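Local coordinates for carboxylic ester hydrolase (Aspergillus niger, PDB 7K4O), which probably hydrolyses the ester bonds of tannins, releasing gallic acid, as a serine esterase of the tannase family, at residues 21-26 and 65-70. Residues are numbered along the deposited sequence; the frame is centred on the assembly and turned at random.
Sequences PSEFIQ and SHDGID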
ATOM      1  N   PRO A  21      14.468  -9.955 -27.927  1.00 28.14           N
ATOM      2  CA  PRO A  21      13.733  -9.980 -29.182  1.00 33.52           C
ATOM      3  C   PRO A  21      12.208 -10.071 -29.006  1.00 34.63           C
ATOM      4  O   PRO A  21      11.737 -10.640 -28.033  1.00 33.42           O
ATOM      5  CB  PRO A  21      14.232 -11.267 -29.859  1.00 33.46           C
ATOM      6  CG  PRO A  21      14.712 -12.162 -28.737  1.00 35.87           C
ATOM      7  CD  PRO A  21      15.144 -11.225 -27.618  1.00 30.24           C
ATOM      8  N   SER A  22      11.472  -9.582 -29.996  1.00 30.44           N
ATOM      9  CA  SER A  22      10.025  -9.886 -30.102  1.00 32.62           C
ATOM     10  C   SER A  22       9.807 -11.417 -30.030  1.00 29.94           C
ATOM     11  O   SER A  22      10.647 -12.241 -30.481  1.00 29.72           O
ATOM     12  CB  SER A  22       9.418  -9.244 -31.330  1.00 33.67           C
ATOM     13  OG  SER A  22       9.472  -7.838 -31.250  1.00 35.17           O
ATOM     14  N   GLU A  23       8.712 -11.809 -29.394  1.00 30.09           N
ATOM     15  CA  GLU A  23       8.282 -13.199 -29.116  1.00 28.78           C
ATOM     16  C   GLU A  23       9.177 -13.895 -28.111  1.00 26.94           C
ATOM     17  O   GLU A  23       8.937 -15.085 -27.846  1.00 28.35           O
ATOM     18  CB  GLU A  23       8.054 -14.004 -30.399  1.00 27.90           C
ATOM     19  CG  GLU A  23       7.221 -13.249 -31.389  1.00 27.31           C
ATOM     20  CD  GLU A  23       5.790 -12.930 -30.920  1.00 27.91           C
ATOM     21  OE1 GLU A  23       5.265 -13.674 -30.038  1.00 26.14           O
ATOM     22  OE2 GLU A  23       5.192 -11.983 -31.471  1.00 28.16           O
ATOM     23  N   PHE A  24      10.025 -13.160 -27.390  1.00 27.02           N
ATOM     24  CA  PHE A  24      10.749 -13.807 -26.263  1.00 26.88           C
ATOM     25  C   PHE A  24       9.690 -14.203 -25.214  1.00 27.65           C
ATOM     26  O   PHE A  24       9.882 -15.142 -24.478  1.00 28.21           O
ATOM     27  CB  PHE A  24      11.927 -12.966 -25.794  1.00 30.78           C
ATOM     28  CG  PHE A  24      11.644 -12.173 -24.561  1.00 29.14           C
ATOM     29  CD1 PHE A  24      10.878 -11.031 -24.631  1.00 34.05           C
ATOM     30  CD2 PHE A  24      12.121 -12.582 -23.340  1.00 32.14           C
ATOM     31  CE1 PHE A  24      10.601 -10.307 -23.489  1.00 34.04           C
ATOM     32  CE2 PHE A  24      11.850 -11.856 -22.201  1.00 30.89           C
ATOM     33  CZ  PHE A  24      11.097 -10.719 -22.281  1.00 32.53           C
ATOM     34  N   ILE A  25       8.675 -13.363 -25.077  1.00 26.22           N
ATOM     35  CA  ILE A  25       7.373 -13.756 -24.464  1.00 26.47           C
ATOM     36  C   ILE A  25       6.446 -13.968 -25.664  1.00 23.37           C
ATOM     37  O   ILE A  25       6.215 -12.969 -26.395  1.00 23.73           O
ATOM     38  CB  ILE A  25       6.809 -12.682 -23.517  1.00 26.50           C
ATOM     39  CG1 ILE A  25       7.754 -12.331 -22.364  1.00 27.41           C
ATOM     40  CG2 ILE A  25       5.451 -13.120 -22.972  1.00 29.44           C
ATOM     41  CD1 ILE A  25       7.366 -11.064 -21.685  1.00 28.45           C
ATOM     42  N   GLN A  26       5.915 -15.171 -25.838  1.00 25.02           N
ATOM     43  CA  GLN A  26       5.025 -15.357 -27.001  1.00 24.51           C
ATOM     44  C   GLN A  26       3.822 -14.425 -26.835  1.00 23.07           C
ATOM     45  O   GLN A  26       3.209 -14.416 -25.746  1.00 25.32           O
ATOM     46  CB  GLN A  26       4.588 -16.815 -27.120  1.00 25.23           C
ATOM     47  CG  GLN A  26       3.851 -17.070 -28.414  1.00 26.90           C
ATOM     48  CD  GLN A  26       3.582 -18.533 -28.642  1.00 29.94           C
ATOM     49  OE1 GLN A  26       3.172 -19.244 -27.740  1.00 31.33           O
ATOM     50  NE2 GLN A  26       3.891 -18.988 -29.843  1.00 34.52           N
ATOM     51  N   SER A  65       3.738  -4.199 -27.761  1.00 22.61           N
ATOM     52  CA  SER A  65       2.303  -4.459 -27.977  0.88 22.20           C
ATOM     53  C   SER A  65       1.990  -5.940 -27.812  1.00 21.85           C
ATOM     54  O   SER A  65       2.878  -6.785 -27.975  1.00 23.17           O
ATOM     55  CB  SER A  65       1.868  -3.948 -29.306  0.88 25.08           C
ATOM     56  OG  SER A  65       2.555  -4.572 -30.363  0.88 23.64           O
ATOM     57  N   HIS A  66       0.725  -6.229 -27.482  1.00 22.02           N
ATOM     58  CA  HIS A  66       0.204  -7.595 -27.398  1.00 21.25           C
ATOM     59  C   HIS A  66      -0.317  -7.978 -28.775  1.00 22.13           C
ATOM     60  O   HIS A  66      -1.238  -7.301 -29.269  1.00 23.56           O
ATOM     61  CB  HIS A  66      -0.911  -7.706 -26.372  1.00 22.54           C
ATOM     62  CG  HIS A  66      -0.454  -7.481 -24.976  1.00 19.88           C
ATOM     63  ND1 HIS A  66      -0.350  -6.237 -24.448  1.00 22.80           N
ATOM     64  CD2 HIS A  66      -0.073  -8.340 -24.010  1.00 21.61           C
ATOM     65  CE1 HIS A  66       0.095  -6.347 -23.171  1.00 23.24           C
ATOM     66  NE2 HIS A  66       0.292  -7.626 -22.905  1.00 21.92           N
ATOM     67  N   ASP A  67       0.211  -9.048 -29.299  1.00 22.78           N
ATOM     68  CA  ASP A  67      -0.222  -9.603 -30.605  1.00 23.43           C
ATOM     69  C   ASP A  67      -1.741  -9.822 -30.565  1.00 22.68           C
ATOM     70  O   ASP A  67      -2.242 -10.391 -29.627  1.00 23.50           O
ATOM     71  CB  ASP A  67       0.514 -10.875 -30.924  1.00 22.80           C
ATOM     72  CG  ASP A  67       2.028 -10.705 -31.039  1.00 24.15           C
ATOM     73  OD1 ASP A  67       2.478  -9.524 -31.094  1.00 26.84           O
ATOM     74  OD2 ASP A  67       2.728 -11.760 -30.987  1.00 24.39           O
ATOM     75  N   GLY A  68      -2.428  -9.379 -31.606  1.00 23.87           N
ATOM     76  CA  GLY A  68      -3.873  -9.695 -31.760  1.00 24.89           C
ATOM     77  C   GLY A  68      -4.759  -8.644 -31.134  1.00 24.31           C
ATOM     78  O   GLY A  68      -5.995  -8.734 -31.335  1.00 25.07           O
ATOM     79  N   ILE A  69      -4.227  -7.696 -30.331  1.00 22.55           N
ATOM     80  CA  ILE A  69      -5.049  -6.631 -29.704  1.00 23.26           C
ATOM     81  C   ILE A  69      -4.907  -5.363 -30.535  1.00 27.13           C
ATOM     82  O   ILE A  69      -3.879  -4.673 -30.497  1.00 26.58           O
ATOM     83  CB  ILE A  69      -4.740  -6.398 -28.220  1.00 24.26           C
ATOM     84  CG1 ILE A  69      -4.732  -7.703 -27.425  1.00 25.44           C
ATOM     85  CG2 ILE A  69      -5.668  -5.351 -27.667  1.00 26.59           C
ATOM     86  CD1 ILE A  69      -4.521  -7.563 -25.923  1.00 26.62           C
ATOM     87  N   ASP A  70      -5.949  -5.018 -31.285  1.00 29.27           N
ATOM     88  CA  ASP A  70      -5.863  -3.853 -32.189  0.64 31.10           C
ATOM     89  C   ASP A  70      -5.687  -2.579 -31.338  1.00 29.12           C
ATOM     90  O   ASP A  70      -6.429  -2.377 -30.349  1.00 29.85           O
ATOM     91  CB  ASP A  70      -7.122  -3.705 -33.053  0.64 36.74           C
ATOM     92  CG  ASP A  70      -7.408  -4.830 -34.041  0.64 41.59           C
ATOM     93  OD1 ASP A  70      -6.528  -5.724 -34.244  0.64 40.03           O
ATOM     94  OD2 ASP A  70      -8.541  -4.794 -34.614  0.64 43.65           O
TER
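E23 and D67 face each other from two type II beta turns, P21 to F24 and H66 to I69. The first is closed by F24 N donating to P21 O at 3.1 Å, the second by I69 N donating to H66 O at 3.2 Å. S22 and D67 hold the extended first corners of their turns, and serine suits its place because S22 OG hydrogen-bonds I30 N. G68 takes the third position of the second, where its positive phi would press a CB against the preceding carbonyl oxygen; E23 holds the corresponding place in its own turn. The turns lie at the edge of the mixed sheet of this alpha/beta-hydrolase-clan protein: 21-26 leads into the outermost strand, 28-47, whereas the antiparallel neighbour 50-66 runs out into the turn at 65-70. Backbone hydrogen bonds pair S65 with T29 and D67 with G27, carrying the antiparallel pairing up to the contact. Across it the two acids reach toward one another, their carboxylates turned 41° out of a common plane. E23 OE2 comes within 2.5 Å of D67 OD2, so close that one acid probably carries a proton. The E23 chain bends at chi2 (-63°), which brings its carboxylate round toward D67. Both groups are also held from strand 28-47 and its approach: G27 N donates to E23 OE1, while T29 OG1 hydrogen-bonds D67 OD1 and, weakly, E23 OE2.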